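Long-range contacts in glideosome-associated protein 50 (Plasmodium falciparum 3D7, PDB 3TGH), which is a component of the glideosome, a complex involved in parasite gliding and host-cell invasion, and may anchor this motor complex to the inner membrane complex: residues F29-R34 / K69-M74; F192-G197 / L228-H233; Q199-S204 / M245-C250. One frame throughout, in Å; residues are numbered along the deposited sequence.

Interaction 1 of 3, residues F29-R34 / K69-M74; sequences FIKNER and KGDMYM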
loop_
_atom_site.group_PDB
_atom_site.type_symbol
_atom_site.label_atom_id
_atom_site.label_comp_id
_atom_site.label_asym_id
_atom_site.label_seq_id
_atom_site.Cartn_x
_atom_site.Cartn_y
_atom_site.Cartn_z
ATOM N N PHE A 29 12.878 -4.927 12.430
ATOM C CA PHE A 29 11.505 -5.375 12.662
ATOM C C PHE A 29 11.068 -6.460 11.695
ATOM O O PHE A 29 10.386 -7.401 12.090
ATOM C CB PHE A 29 10.519 -4.207 12.576
ATOM C CG PHE A 29 10.365 -3.453 13.858
ATOM C CD1 PHE A 29 11.328 -2.549 14.269
ATOM C CD2 PHE A 29 9.257 -3.650 14.659
ATOM C CE1 PHE A 29 11.187 -1.847 15.460
ATOM C CE2 PHE A 29 9.107 -2.951 15.850
ATOM C CZ PHE A 29 10.076 -2.049 16.246
ATOM N N ILE A 30 11.437 -6.324 10.427
ATOM C CA ILE A 30 11.071 -7.335 9.434
ATOM C C ILE A 30 11.617 -8.712 9.835
ATOM O O ILE A 30 10.899 -9.715 9.760
ATOM C CB ILE A 30 11.526 -6.919 8.021
ATOM C CG1 ILE A 30 10.559 -5.860 7.482
ATOM C CG2 ILE A 30 11.575 -8.125 7.078
ATOM C CD1 ILE A 30 11.014 -5.203 6.214
ATOM N N LYS A 31 12.870 -8.747 10.288
ATOM C CA LYS A 31 13.480 -9.980 10.784
ATOM C C LYS A 31 12.781 -10.474 12.056
ATOM O O LYS A 31 12.318 -11.615 12.118
ATOM C CB LYS A 31 14.972 -9.755 11.062
ATOM C CG LYS A 31 15.718 -10.964 11.619
ATOM C CD LYS A 31 15.883 -12.061 10.580
ATOM C CE LYS A 31 16.801 -13.164 11.091
ATOM N NZ LYS A 31 17.030 -14.220 10.066
ATOM N N ASN A 32 12.691 -9.611 13.061
ATOM C CA ASN A 32 12.215 -10.034 14.381
ATOM C C ASN A 32 10.723 -10.367 14.421
ATOM O O ASN A 32 10.308 -11.259 15.165
ATOM C CB ASN A 32 12.529 -8.974 15.436
ATOM C CG ASN A 32 14.016 -8.817 15.684
ATOM O OD1 ASN A 32 14.825 -9.655 15.277
ATOM N ND2 ASN A 32 14.385 -7.730 16.351
ATOM N N GLU A 33 9.934 -9.647 13.625
ATOM C CA GLU A 33 8.488 -9.866 13.554
ATOM C C GLU A 33 8.107 -10.938 12.529
ATOM O O GLU A 33 6.931 -11.270 12.416
ATOM C CB GLU A 33 7.758 -8.559 13.211
ATOM C CG GLU A 33 7.794 -7.501 14.307
ATOM C CD GLU A 33 6.645 -7.614 15.313
ATOM O OE1 GLU A 33 5.732 -8.451 15.130
ATOM O OE2 GLU A 33 6.655 -6.846 16.295
ATOM N N ARG A 34 9.091 -11.476 11.802
ATOM C CA ARG A 34 8.860 -12.500 10.776
ATOM C C ARG A 34 7.905 -11.990 9.687
ATOM O O ARG A 34 6.956 -12.665 9.297
ATOM C CB ARG A 34 8.346 -13.811 11.397
ATOM C CG ARG A 34 9.364 -14.526 12.293
ATOM C CD ARG A 34 8.701 -15.148 13.521
ATOM N NE ARG A 34 9.481 -16.251 14.082
ATOM C CZ ARG A 34 9.330 -16.752 15.310
ATOM N NH1 ARG A 34 8.427 -16.247 16.150
ATOM N NH2 ARG A 34 10.095 -17.765 15.708
ATOM N N LYS A 69 22.289 -12.808 3.969
ATOM C CA LYS A 69 21.545 -14.004 4.382
ATOM C C LYS A 69 20.115 -14.067 3.814
ATOM O O LYS A 69 19.310 -14.907 4.228
ATOM C CB LYS A 69 21.528 -14.119 5.915
ATOM C CG LYS A 69 21.326 -15.539 6.444
ATOM C CD LYS A 69 21.546 -15.629 7.952
ATOM C CE LYS A 69 23.027 -15.713 8.311
ATOM N NZ LYS A 69 23.230 -16.069 9.746
ATOM N N GLY A 70 19.809 -13.188 2.858
ATOM C CA GLY A 70 18.494 -13.150 2.232
ATOM C C GLY A 70 17.371 -12.683 3.141
ATOM O O GLY A 70 16.204 -12.934 2.848
ATOM N N ASP A 71 17.712 -11.991 4.228
ATOM C CA ASP A 71 16.723 -11.555 5.215
ATOM C C ASP A 71 15.714 -10.535 4.664
ATOM O O ASP A 71 14.612 -10.421 5.194
ATOM C CB ASP A 71 17.410 -10.962 6.453
ATOM C CG ASP A 71 18.107 -12.013 7.311
ATOM O OD1 ASP A 71 17.859 -13.231 7.133
ATOM O OD2 ASP A 71 18.908 -11.603 8.179
ATOM N N MET A 72 16.087 -9.802 3.618
ATOM C CA MET A 72 15.169 -8.840 2.990
ATOM C C MET A 72 14.670 -9.299 1.612
ATOM O O MET A 72 13.998 -8.537 0.901
ATOM C CB MET A 72 15.836 -7.463 2.889
ATOM C CG MET A 72 15.983 -6.748 4.231
ATOM S SD MET A 72 14.396 -6.217 4.898
ATOM C CE MET A 72 14.096 -4.763 3.877
ATOM N N TYR A 73 14.963 -10.542 1.233
ATOM C CA TYR A 73 14.489 -11.035 -0.053
ATOM C C TYR A 73 13.058 -11.541 0.082
ATOM O O TYR A 73 12.817 -12.688 0.475
ATOM C CB TYR A 73 15.408 -12.111 -0.637
ATOM C CG TYR A 73 14.991 -12.526 -2.029
ATOM C CD1 TYR A 73 14.929 -11.592 -3.058
ATOM C CD2 TYR A 73 14.649 -13.847 -2.318
ATOM C CE1 TYR A 73 14.544 -11.955 -4.339
ATOM C CE2 TYR A 73 14.261 -14.220 -3.603
ATOM C CZ TYR A 73 14.208 -13.262 -4.606
ATOM O OH TYR A 73 13.830 -13.599 -5.882
ATOM N N MET A 74 12.120 -10.650 -0.232
ATOM C CA MET A 74 10.692 -10.917 -0.162
ATOM C C MET A 74 9.988 -9.945 -1.112
ATOM O O MET A 74 10.602 -8.978 -1.567
ATOM C CB MET A 74 10.196 -10.696 1.269
ATOM C CG MET A 74 10.378 -9.266 1.784
ATOM S SD MET A 74 9.917 -9.095 3.519
ATOM C CE MET A 74 11.231 -10.052 4.295
#

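Interaction 2 of 3, residues F192-G197 / L228-H233; sequences FIIVVG and LYISGH. With CO (cobalt (II) ion), chain G.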
loop_
_atom_site.group_PDB
_atom_site.type_symbol
_atom_site.label_atom_id
_atom_site.label_comp_id
_atom_site.label_asym_id
_atom_site.label_seq_id
_atom_site.Cartn_x
_atom_site.Cartn_y
_atom_site.Cartn_z
ATOM N N PHE A 192 -10.338 -10.851 4.833
ATOM C CA PHE A 192 -9.687 -9.558 5.010
ATOM C C PHE A 192 -9.516 -8.886 3.647
ATOM O O PHE A 192 -9.111 -9.532 2.680
ATOM C CB PHE A 192 -8.298 -9.730 5.623
ATOM C CG PHE A 192 -8.296 -10.369 6.984
ATOM C CD1 PHE A 192 -7.943 -11.702 7.142
ATOM C CD2 PHE A 192 -8.609 -9.626 8.111
ATOM C CE1 PHE A 192 -7.922 -12.284 8.411
ATOM C CE2 PHE A 192 -8.592 -10.199 9.376
ATOM C CZ PHE A 192 -8.249 -11.526 9.522
ATOM N N ILE A 193 -9.798 -7.588 3.576
ATOM C CA ILE A 193 -9.569 -6.812 2.348
ATOM C C ILE A 193 -8.789 -5.557 2.715
ATOM O O ILE A 193 -9.223 -4.775 3.566
ATOM C CB ILE A 193 -10.881 -6.423 1.633
ATOM C CG1 ILE A 193 -11.766 -7.652 1.402
ATOM C CG2 ILE A 193 -10.587 -5.751 0.295
ATOM C CD1 ILE A 193 -13.155 -7.313 0.901
ATOM N N ILE A 194 -7.631 -5.397 2.075
ATOM C CA ILE A 194 -6.710 -4.298 2.326
ATOM C C ILE A 194 -6.443 -3.594 1.004
ATOM O O ILE A 194 -6.063 -4.220 0.022
ATOM C CB ILE A 194 -5.364 -4.802 2.919
ATOM C CG1 ILE A 194 -5.592 -5.500 4.266
ATOM C CG2 ILE A 194 -4.354 -3.648 3.088
ATOM C CD1 ILE A 194 -5.936 -6.975 4.137
ATOM N N VAL A 195 -6.647 -2.281 0.980
ATOM C CA VAL A 195 -6.398 -1.492 -0.214
ATOM C C VAL A 195 -5.193 -0.582 0.053
ATOM O O VAL A 195 -5.043 -0.052 1.157
ATOM C CB VAL A 195 -7.641 -0.671 -0.606
ATOM C CG1 VAL A 195 -7.388 0.141 -1.867
ATOM C CG2 VAL A 195 -8.864 -1.589 -0.791
ATOM N N VAL A 196 -4.333 -0.442 -0.952
ATOM C CA VAL A 196 -3.088 0.321 -0.849
ATOM C C VAL A 196 -3.027 1.328 -1.984
ATOM O O VAL A 196 -3.232 0.965 -3.148
ATOM C CB VAL A 196 -1.862 -0.634 -0.967
ATOM C CG1 VAL A 196 -0.555 0.153 -0.926
ATOM C CG2 VAL A 196 -1.897 -1.690 0.139
ATOM N N GLY A 197 -2.760 2.599 -1.665
ATOM C CA GLY A 197 -2.690 3.642 -2.676
ATOM C C GLY A 197 -1.815 4.796 -2.228
ATOM O O GLY A 197 -1.167 4.731 -1.168
ATOM N N LEU A 228 -8.911 -2.089 5.792
ATOM C CA LEU A 228 -7.889 -1.040 5.821
ATOM C C LEU A 228 -7.720 -0.394 4.450
ATOM O O LEU A 228 -7.623 -1.094 3.442
ATOM C CB LEU A 228 -6.527 -1.629 6.175
ATOM C CG LEU A 228 -6.006 -1.741 7.602
ATOM C CD1 LEU A 228 -6.979 -2.428 8.515
ATOM C CD2 LEU A 228 -4.671 -2.470 7.552
ATOM N N TYR A 229 -7.643 0.933 4.420
ATOM C CA TYR A 229 -7.097 1.635 3.264
ATOM C C TYR A 229 -5.797 2.280 3.722
ATOM O O TYR A 229 -5.804 3.163 4.573
ATOM C CB TYR A 229 -8.062 2.690 2.696
ATOM C CG TYR A 229 -7.443 3.516 1.575
ATOM C CD1 TYR A 229 -6.802 2.900 0.504
ATOM C CD2 TYR A 229 -7.469 4.901 1.599
ATOM C CE1 TYR A 229 -6.218 3.638 -0.510
ATOM C CE2 TYR A 229 -6.893 5.656 0.572
ATOM C CZ TYR A 229 -6.260 5.016 -0.475
ATOM O OH TYR A 229 -5.676 5.735 -1.493
ATOM N N ILE A 230 -4.682 1.784 3.188
ATOM C CA ILE A 230 -3.345 2.253 3.538
ATOM C C ILE A 230 -2.843 3.197 2.450
ATOM O O ILE A 230 -2.768 2.822 1.271
ATOM C CB ILE A 230 -2.352 1.068 3.694
ATOM C CG1 ILE A 230 -2.911 0.006 4.659
ATOM C CG2 ILE A 230 -0.971 1.592 4.149
ATOM C CD1 ILE A 230 -2.072 -1.299 4.733
ATOM N N SER A 231 -2.528 4.430 2.837
ATOM C CA SER A 231 -2.077 5.437 1.891
ATOM C C SER A 231 -0.815 6.116 2.407
ATOM O O SER A 231 -0.339 5.826 3.508
ATOM C CB SER A 231 -3.194 6.455 1.651
ATOM O OG SER A 231 -3.572 7.061 2.865
ATOM N N GLY A 232 -0.260 6.996 1.587
ATOM C CA GLY A 232 0.937 7.743 1.928
ATOM C C GLY A 232 0.676 9.195 1.595
ATOM O O GLY A 232 -0.308 9.767 2.062
ATOM N N HIS A 233 1.553 9.775 0.784
ATOM C CA HIS A 233 1.395 11.121 0.228
ATOM C C HIS A 233 1.656 12.203 1.264
ATOM O O HIS A 233 2.543 13.028 1.088
ATOM C CB HIS A 233 0.015 11.310 -0.405
ATOM C CG HIS A 233 -0.049 12.467 -1.343
ATOM N ND1 HIS A 233 0.129 12.331 -2.703
ATOM C CD2 HIS A 233 -0.252 13.785 -1.115
ATOM C CE1 HIS A 233 0.026 13.519 -3.275
ATOM N NE2 HIS A 233 -0.200 14.415 -2.333
HETATM CO CO CO G . -0.942 16.413 -2.821
HETATM O O HOH W 1 0.743 16.909 -3.794
HETATM O O HOH W 2 -1.473 15.763 -5.123
HETATM O O HOH W 3 -0.390 17.345 -0.794
HETATM O O HOH W 4 -3.233 15.902 -2.323
#

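Interaction 3 of 3, residues Q199-S204 / M245-C250; sequences QPIYSS and MAHITC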
loop_
_atom_site.group_PDB
_atom_site.type_symbol
_atom_site.label_atom_id
_atom_site.label_comp_id
_atom_site.label_asym_id
_atom_site.label_seq_id
_atom_site.Cartn_x
_atom_site.Cartn_y
_atom_site.Cartn_z
ATOM N N GLN A 199 -2.827 8.634 -2.465
ATOM C CA GLN A 199 -3.591 9.709 -1.836
ATOM C C GLN A 199 -4.612 9.188 -0.806
ATOM O O GLN A 199 -5.462 8.356 -1.135
ATOM C CB GLN A 199 -4.304 10.527 -2.924
ATOM C CG GLN A 199 -5.274 11.574 -2.421
ATOM C CD GLN A 199 -4.602 12.684 -1.651
ATOM O OE1 GLN A 199 -3.684 13.334 -2.152
ATOM N NE2 GLN A 199 -5.073 12.926 -0.426
ATOM N N PRO A 200 -4.548 9.693 0.443
ATOM C CA PRO A 200 -5.585 9.341 1.423
ATOM C C PRO A 200 -6.950 9.940 1.110
ATOM O O PRO A 200 -7.044 11.013 0.511
ATOM C CB PRO A 200 -5.065 9.929 2.742
ATOM C CG PRO A 200 -3.966 10.830 2.388
ATOM C CD PRO A 200 -3.441 10.438 1.054
ATOM N N ILE A 201 -7.995 9.237 1.534
ATOM C CA ILE A 201 -9.343 9.764 1.544
ATOM C C ILE A 201 -9.466 10.739 2.720
ATOM O O ILE A 201 -9.952 11.859 2.560
ATOM C CB ILE A 201 -10.379 8.636 1.696
ATOM C CG1 ILE A 201 -10.360 7.729 0.466
ATOM C CG2 ILE A 201 -11.784 9.222 1.936
ATOM C CD1 ILE A 201 -11.080 6.390 0.672
ATOM N N TYR A 202 -9.019 10.293 3.896
ATOM C CA TYR A 202 -9.077 11.091 5.118
ATOM C C TYR A 202 -7.675 11.247 5.677
ATOM O O TYR A 202 -6.924 10.275 5.757
ATOM C CB TYR A 202 -9.959 10.416 6.163
ATOM C CG TYR A 202 -11.418 10.302 5.801
ATOM C CD1 TYR A 202 -12.136 11.403 5.332
ATOM C CD2 TYR A 202 -12.100 9.099 5.968
ATOM C CE1 TYR A 202 -13.482 11.294 5.016
ATOM C CE2 TYR A 202 -13.445 8.985 5.661
ATOM C CZ TYR A 202 -14.132 10.084 5.193
ATOM O OH TYR A 202 -15.465 9.958 4.885
ATOM N N SER A 203 -7.322 12.471 6.063
ATOM C CA SER A 203 -5.989 12.751 6.600
ATOM C C SER A 203 -5.975 14.065 7.375
ATOM O O SER A 203 -6.528 15.072 6.921
ATOM C CB SER A 203 -4.954 12.809 5.473
ATOM O OG SER A 203 -3.656 13.158 5.939
ATOM N N SER A 204 -5.319 14.040 8.533
ATOM C CA SER A 204 -5.051 15.254 9.304
ATOM C C SER A 204 -3.761 15.933 8.823
ATOM O O SER A 204 -3.411 17.014 9.307
ATOM C CB SER A 204 -4.949 14.932 10.801
ATOM O OG SER A 204 -6.110 14.268 11.273
ATOM N N MET A 245 -13.872 0.724 9.284
ATOM C CA MET A 245 -12.777 0.785 8.323
ATOM C C MET A 245 -11.691 1.679 8.891
ATOM O O MET A 245 -11.977 2.779 9.370
ATOM C CB MET A 245 -13.243 1.344 6.977
ATOM C CG MET A 245 -12.181 1.232 5.884
ATOM S SD MET A 245 -12.624 1.959 4.293
ATOM C CE MET A 245 -14.314 1.391 4.095
ATOM N N ALA A 246 -10.454 1.199 8.845
ATOM C CA ALA A 246 -9.314 1.983 9.276
ATOM C C ALA A 246 -8.645 2.633 8.065
ATOM O O ALA A 246 -8.318 1.964 7.090
ATOM C CB ALA A 246 -8.318 1.119 10.027
ATOM N N HIS A 247 -8.445 3.941 8.147
ATOM C CA HIS A 247 -7.661 4.672 7.170
ATOM C C HIS A 247 -6.291 4.883 7.786
ATOM O O HIS A 247 -6.157 5.548 8.813
ATOM C CB HIS A 247 -8.328 6.010 6.850
ATOM C CG HIS A 247 -9.699 5.871 6.271
ATOM N ND1 HIS A 247 -9.954 6.002 4.923
ATOM C CD2 HIS A 247 -10.887 5.580 6.854
ATOM C CE1 HIS A 247 -11.243 5.815 4.703
ATOM N NE2 HIS A 247 -11.833 5.562 5.859
ATOM N N ILE A 248 -5.276 4.288 7.180
ATOM C CA ILE A 248 -3.936 4.366 7.712
ATOM C C ILE A 248 -3.071 5.166 6.759
ATOM O O ILE A 248 -2.974 4.827 5.575
ATOM C CB ILE A 248 -3.333 2.971 7.898
ATOM C CG1 ILE A 248 -4.116 2.188 8.961
ATOM C CG2 ILE A 248 -1.862 3.087 8.270
ATOM C CD1 ILE A 248 -3.660 0.754 9.122
ATOM N N THR A 249 -2.453 6.232 7.275
ATOM C CA THR A 249 -1.428 6.948 6.546
ATOM C C THR A 249 -0.063 6.463 7.024
ATOM O O THR A 249 0.220 6.400 8.234
ATOM C CB THR A 249 -1.500 8.468 6.736
ATOM O OG1 THR A 249 -2.825 8.925 6.460
ATOM C CG2 THR A 249 -0.519 9.158 5.791
ATOM N N CYS A 250 0.769 6.107 6.058
ATOM C CA CYS A 250 2.114 5.629 6.312
ATOM C C CYS A 250 3.004 6.258 5.249
ATOM O O CYS A 250 3.485 5.585 4.336
ATOM C CB CYS A 250 2.130 4.099 6.274
ATOM S SG CYS A 250 3.670 3.362 6.797
HETATM O O HOH W 5 -7.896 7.443 3.738
HETATM O O HOH W 6 -5.298 7.832 6.280
HETATM O O HOH W 7 -2.624 11.405 7.618
#

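Interaction 1 of 3, residues F29-R34 / K69-M74
Lys31 and Asp71 form a salt bridge from the end of helix 17-32 to the loop leading into strand 75-78. Lys31 NZ donates to Asp71 OD1 at 3.2 Å. The ammonium meets this oxygen from above the carboxylate plane, about 52° out of it. Asp71 OD2 lies farther from the nitrogen, at 3.7 Å from Lys31 NZ, but it also faces the aliphatic part of the lysine, with Lys31 CD 3.9 Å away. Lys31 CG is anti to the backbone N (chi1 179°), and the chain then bends at chi2. Lys31 is exposed, so solvent probably screens the charges.

Asp71 and Met72 are the two central residues of a type I turn from Gly70 to Tyr73, closed by the bond from Tyr73 N to Gly70 O. The helix ends in a Schellman motif, with Arg34 at positive phi.

One residue before Lys31, Ile30 packs against two methionines. Ile30 CD1 is 3.8 Å from Met72 SD, and the two side chains cross at about a right angle. Ile30 CG2 presses on Met74 CE at 3.4 Å, tighter than usual carbon packing. Ile30 CG2 is also 4.0 Å from each of Met72 SD and Met74 SD. Met74 CG sits between the backbone N and the carbonyl carbon (chi1 61°). The chain runs straight at chi2 and bends at chi3, which places CE. Met72 also packs on Phe26 and Lys27 of the same helix, while Ile30 and Met74 both touch Ile38 of strand 37-40.

Helix 17-32 links the parallel neighbours 4-8 and 37-40 in a beta-alpha-beta crossover, and 75-78 is the next parallel strand. The contact packs the crossover helix against the approach to that strand, within the layered alpha/beta fold of the calcineurin-like phosphoesterases.

Interaction 2 of 3, residues F192-G197 / L228-H233
Val195 and Tyr229 are paired across two neighbouring parallel strands, in a mixed sheet of the calcineurin-like phosphoesterase fold. Three backbone hydrogen bonds join the strands. Val195 N donates to Leu228 O, Ile230 N to Val195 O at 2.8 Å, and Gly197 N to Ile230 O.

Tyr229 can be followed outward. Its CB leaves the strand on the same face of the sheet as Val195. CG is anti to the backbone N (chi1 174°). Tyr229 CD1 is next, 3.5 Å from Val195 O and 3.7 Å from Val195 CG1. Tyr229 CE1 comes 3.8 Å from Gly197 N, and the backbone around Val196 and Gly197 meets the ring obliquely. At the tip, Tyr229 OH lies 3.8 Å from Gly197 CA. The lack of a side chain on Gly197 lets the phenol oxygen come in here. This buried oxygen is hydrogen-bonded to Gln199 O, just beyond the strand end.

The other face carries Ile194 and Ile230. They lie side by side and point the same way, with Ile194 CG2 3.7 Å from Ile230 CD1.

Past the strand, Gly232 and His233 form the Gly-His pair familiar in this family. His233 N is hydrogen-bonded to Asp11. His233 ND1 is hydrogen-bonded to Asp198, which helps to fix the ring's rotation. His233 NE2 binds the cobalt ion at 2.2 Å, alongside four waters.

Interaction 3 of 3, residues Q199-S204 / M245-C250
Tyr202 points a ring edge at the face of His247. Tyr202 CD2 stands over the centre of the His247 imidazole, 3.5 Å above its plane. The two planes are turned 66° apart, with the centroids of the Tyr202 and His247 rings 4.9 Å from each other, which makes an edge-to-face pair. Ile201 fills in around both rings. Ile201 CD1 reaches the rim of the imidazole, 4.1 Å from His247 CE1, and its CG2 lies over the centre of one face of the Tyr202 ring.

No direct hydrogen bond joins 199-204 to strand 245-250. Water does this work. One water accepts from Tyr202 N and is 2.8 Å from His247 ND1, to which it is also hydrogen-bonded. Thr249 OG1 holds two more waters, each at 2.7 Å from OG1. One of them donates to Tyr202 O, and the other donates to Ser203 OG at 2.6 Å from that oxygen.

Further contacts surround these groups. Ser203 OG is also hydrogen-bonded to Asp234, next to the metal ligand His233, and this bond helps to position it. Gln199 NE2 donates to Pro200 O, on a lone pair in the carbonyl plane. Pro200 itself packs on Ser231 and His233. Outside, Leu218 and Leu221 of helix 218-223 touch Tyr202 and Ile201 respectively.

The loop after strand 192-196 is thus seated on the sheet through one aromatic pair and three bridging waters. Thr249 OG1 has a single hydrogen and can give it to only one of its two waters, so at least one of them must donate to it. The waters give hydrogen-bond partners to backbone atoms of Tyr202 and to the buried side chains of His247, Thr249 and Ser203. His247 has water at one ring nitrogen while one face packs on Tyr202 CD2.

Overall arrangement
Interactions 2 and 3 adjoin, with centres about 8 Å apart. Strands 228-231 and 245-250 are neighbours in one sheet, where Ser231 O and Cys250 N are 2.8 Å apart, a probable hydrogen bond. The segments alternate along the chain, and the loop 199-204 comes soon after strand 192-196. Interaction 2 supplies the cobalt ligand His233. In interaction 3 the side chain of Pro200 is about 4 Å from that of His233 and about 8 Å from a cobalt ion. Interaction 1 is remote from this site. Its centre lies about 22 Å from that of interaction 2 and about 27 Å from that of interaction 3, against the other sheet, which holds strands 4-8, 37-40 and 75-78.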